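Side-chain contact in peptidase S15/CocE/NonD (Thaumarchaeota archaeon SCGC AB-539-E09, PDB 4PF1), which probably acts as a serine aminopeptidase of the S15 family, built on an alpha/beta hydrolase fold with a C-terminal non-catalytic domain: residues R609-T613 and A614-T618. Residues are numbered along the deposited sequence; the frame is centred on the assembly and turned at random.
Sequences RVWRT and AEYPT
Thr613 and Tyr616 grip each other across a tight turn. Thr613 N donates to Tyr616 O at 3.1 Å, from well above the plane of that carbonyl. In return, Tyr616 N donates to Thr613 OG1 at 3.0 Å. With chi1 at 65°, OG1 of Thr613 sits between its own N and carbonyl carbon and faces the amide two residues past Ala614. A water hydrogen-bonds Thr613 OG1 at 2.8 Å and donates a longer bond to Glu615 OE1. CG of Glu615 rests over the centre of one face of the Tyr616 ring. Trp611 and Tyr616 extend alongside each other, with CB to CB at 4.0 Å. The Tyr616 ring turns an edge, off-centre, to the face of the six-membered ring of Trp611, planes at 77°. Trp611 also meets Phe425. Beyond the turn, Thr618 OG1 donates to Trp611 O at 2.7 Å, nearly in line with the C=O. Phe493 N bonds the same hydroxyl. The chi1 of -66° sends CG2 of Thr618 anti to its N, and this methyl meets Val610 CG1 at 3.7 Å. A valine in place of this threonine would probably leave Trp611 O and Phe493 N without their shared hydroxyl partner. Arg612 leads away from the turn to a salt bridge with Asp426. The backbone at Ala614 and Glu615 fits a type I-like turn, with a threonine hydroxyl accepting the amide three residues on, where a short loop breaks the long strand 606-625 of the C-terminal beta domain.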
ATOM      1  N   ARG A 609      37.098  22.524  -8.607  1.00 16.08           N
ATOM      2  CA  ARG A 609      37.963  21.587  -9.315  1.00 16.19           C
ATOM      3  C   ARG A 609      38.524  20.537  -8.380  1.00 19.34           C
ATOM      4  O   ARG A 609      39.213  20.882  -7.423  1.00 19.23           O
ATOM      5  CB  ARG A 609      39.125  22.329 -10.000  1.00 16.89           C
ATOM      6  CG  ARG A 609      38.742  23.124 -11.230  1.00 24.12           C
ATOM      7  CD  ARG A 609      39.921  23.945 -11.707  1.00 29.71           C
ATOM      8  NE  ARG A 609      39.587  24.756 -12.876  1.00 32.40           N
ATOM      9  CZ  ARG A 609      40.434  25.589 -13.471  1.00 44.55           C
ATOM     10  NH1 ARG A 609      41.674  25.724 -13.016  1.00 28.21           N
ATOM     11  NH2 ARG A 609      40.051  26.290 -14.528  1.00 32.50           N
ATOM     12  N   VAL A 610      38.252  19.255  -8.667  1.00 15.42           N
ATOM     13  CA  VAL A 610      38.816  18.142  -7.909  1.00 15.40           C
ATOM     14  C   VAL A 610      40.017  17.620  -8.714  1.00 20.37           C
ATOM     15  O   VAL A 610      39.844  17.042  -9.793  1.00 19.81           O
ATOM     16  CB  VAL A 610      37.770  17.047  -7.572  1.00 18.97           C
ATOM     17  CG1 VAL A 610      38.442  15.779  -7.055  1.00 19.00           C
ATOM     18  CG2 VAL A 610      36.751  17.567  -6.558  1.00 18.37           C
ATOM     19  N   TRP A 611      41.232  17.898  -8.215  1.00 16.81           N
ATOM     20  CA  TRP A 611      42.484  17.571  -8.894  1.00 16.83           C
ATOM     21  C   TRP A 611      42.895  16.110  -8.705  1.00 19.71           C
ATOM     22  O   TRP A 611      42.663  15.527  -7.649  1.00 18.17           O
ATOM     23  CB  TRP A 611      43.596  18.520  -8.435  1.00 16.04           C
ATOM     24  CG  TRP A 611      43.451  19.910  -8.991  1.00 17.40           C
ATOM     25  CD1 TRP A 611      42.490  20.828  -8.676  1.00 20.02           C
ATOM     26  CD2 TRP A 611      44.289  20.529  -9.978  1.00 17.95           C
ATOM     27  NE1 TRP A 611      42.673  21.977  -9.411  1.00 19.88           N
ATOM     28  CE2 TRP A 611      43.768  21.819 -10.222  1.00 21.91           C
ATOM     29  CE3 TRP A 611      45.439  20.119 -10.676  1.00 19.94           C
ATOM     30  CZ2 TRP A 611      44.378  22.717 -11.107  1.00 21.86           C
ATOM     31  CZ3 TRP A 611      46.030  21.003 -11.567  1.00 22.09           C
ATOM     32  CH2 TRP A 611      45.494  22.280 -11.785  1.00 22.74           C
ATOM     33  N   ARG A 612      43.509  15.525  -9.745  1.00 16.53           N
ATOM     34  CA  ARG A 612      43.934  14.121  -9.769  1.00 16.15           C
ATOM     35  C   ARG A 612      45.249  13.981 -10.547  1.00 20.49           C
ATOM     36  O   ARG A 612      45.258  13.553 -11.706  1.00 20.07           O
ATOM     37  CB  ARG A 612      42.827  13.227 -10.374  1.00 14.53           C
ATOM     38  CG  ARG A 612      42.023  13.901 -11.487  1.00 16.26           C
ATOM     39  CD  ARG A 612      41.101  12.932 -12.178  1.00 17.95           C
ATOM     40  NE  ARG A 612      40.278  13.602 -13.185  1.00 22.19           N
ATOM     41  CZ  ARG A 612      40.620  13.742 -14.461  1.00 29.41           C
ATOM     42  NH1 ARG A 612      41.776  13.258 -14.903  1.00 11.85           N
ATOM     43  NH2 ARG A 612      39.808  14.360 -15.307  1.00 15.93           N
ATOM     44  N   THR A 613      46.354  14.406  -9.915  1.00 17.55           N
ATOM     45  CA  THR A 613      47.700  14.380 -10.503  1.00 17.98           C
ATOM     46  C   THR A 613      48.672  13.702  -9.534  1.00 21.53           C
ATOM     47  O   THR A 613      48.295  13.430  -8.399  1.00 20.47           O
ATOM     48  CB  THR A 613      48.174  15.818 -10.837  1.00 25.27           C
ATOM     49  OG1 THR A 613      48.308  16.563  -9.627  1.00 24.40           O
ATOM     50  CG2 THR A 613      47.241  16.547 -11.791  1.00 23.62           C
ATOM     51  N   ALA A 614      49.927  13.458  -9.965  1.00 19.19           N
ATOM     52  CA  ALA A 614      50.966  12.869  -9.106  1.00 19.61           C
ATOM     53  C   ALA A 614      51.182  13.730  -7.847  1.00 23.79           C
ATOM     54  O   ALA A 614      51.286  13.189  -6.742  1.00 23.76           O
ATOM     55  CB  ALA A 614      52.271  12.734  -9.881  1.00 20.80           C
ATOM     56  N   GLU A 615      51.191  15.073  -8.023  1.00 19.79           N
ATOM     57  CA  GLU A 615      51.357  16.067  -6.961  1.00 19.68           C
ATOM     58  C   GLU A 615      50.105  16.150  -6.072  1.00 22.45           C
ATOM     59  O   GLU A 615      50.233  16.238  -4.848  1.00 21.80           O
ATOM     60  CB  GLU A 615      51.661  17.445  -7.581  1.00 21.39           C
ATOM     61  CG  GLU A 615      51.984  18.539  -6.570  1.00 32.99           C
ATOM     62  CD  GLU A 615      52.334  19.894  -7.161  1.00 53.46           C
ATOM     63  OE1 GLU A 615      51.828  20.221  -8.260  1.00 47.41           O
ATOM     64  OE2 GLU A 615      53.089  20.646  -6.503  1.00 48.51           O
ATOM     65  N   TYR A 616      48.902  16.143  -6.689  1.00 18.57           N
ATOM     66  CA  TYR A 616      47.623  16.244  -5.971  1.00 18.03           C
ATOM     67  C   TYR A 616      46.744  14.984  -6.214  1.00 21.35           C
ATOM     68  O   TYR A 616      45.760  15.063  -6.959  1.00 20.23           O
ATOM     69  CB  TYR A 616      46.863  17.524  -6.395  1.00 19.25           C
ATOM     70  CG  TYR A 616      47.669  18.805  -6.319  1.00 22.21           C
ATOM     71  CD1 TYR A 616      48.103  19.309  -5.096  1.00 24.42           C
ATOM     72  CD2 TYR A 616      47.915  19.565  -7.460  1.00 23.49           C
ATOM     73  CE1 TYR A 616      48.813  20.506  -5.016  1.00 25.74           C
ATOM     74  CE2 TYR A 616      48.623  20.765  -7.393  1.00 25.09           C
ATOM     75  CZ  TYR A 616      49.074  21.231  -6.167  1.00 32.63           C
ATOM     76  OH  TYR A 616      49.766  22.417  -6.092  1.00 32.54           O
ATOM     77  N   PRO A 617      47.076  13.808  -5.615  1.00 17.88           N
ATOM     78  CA  PRO A 617      46.274  12.607  -5.896  1.00 17.07           C
ATOM     79  C   PRO A 617      45.047  12.458  -4.986  1.00 19.92           C
ATOM     80  O   PRO A 617      45.142  11.901  -3.884  1.00 19.71           O
ATOM     81  CB  PRO A 617      47.275  11.461  -5.709  1.00 19.10           C
ATOM     82  CG  PRO A 617      48.291  11.988  -4.746  1.00 23.93           C
ATOM     83  CD  PRO A 617      48.218  13.497  -4.727  1.00 19.81           C
ATOM     84  N   THR A 618      43.877  12.936  -5.467  1.00 14.74           N
ATOM     85  CA  THR A 618      42.615  12.777  -4.744  1.00 13.23           C
ATOM     86  C   THR A 618      42.252  11.297  -4.740  1.00 16.59           C
ATOM     87  O   THR A 618      42.270  10.658  -5.798  1.00 15.71           O
ATOM     88  CB  THR A 618      41.508  13.647  -5.356  1.00 18.07           C
ATOM     89  OG1 THR A 618      41.841  15.023  -5.166  1.00 17.03           O
ATOM     90  CG2 THR A 618      40.128  13.353  -4.760  1.00 14.60           C
TER
HETATM   91  O   HOH W   1      49.892  18.749 -10.422  1.00 30.94           O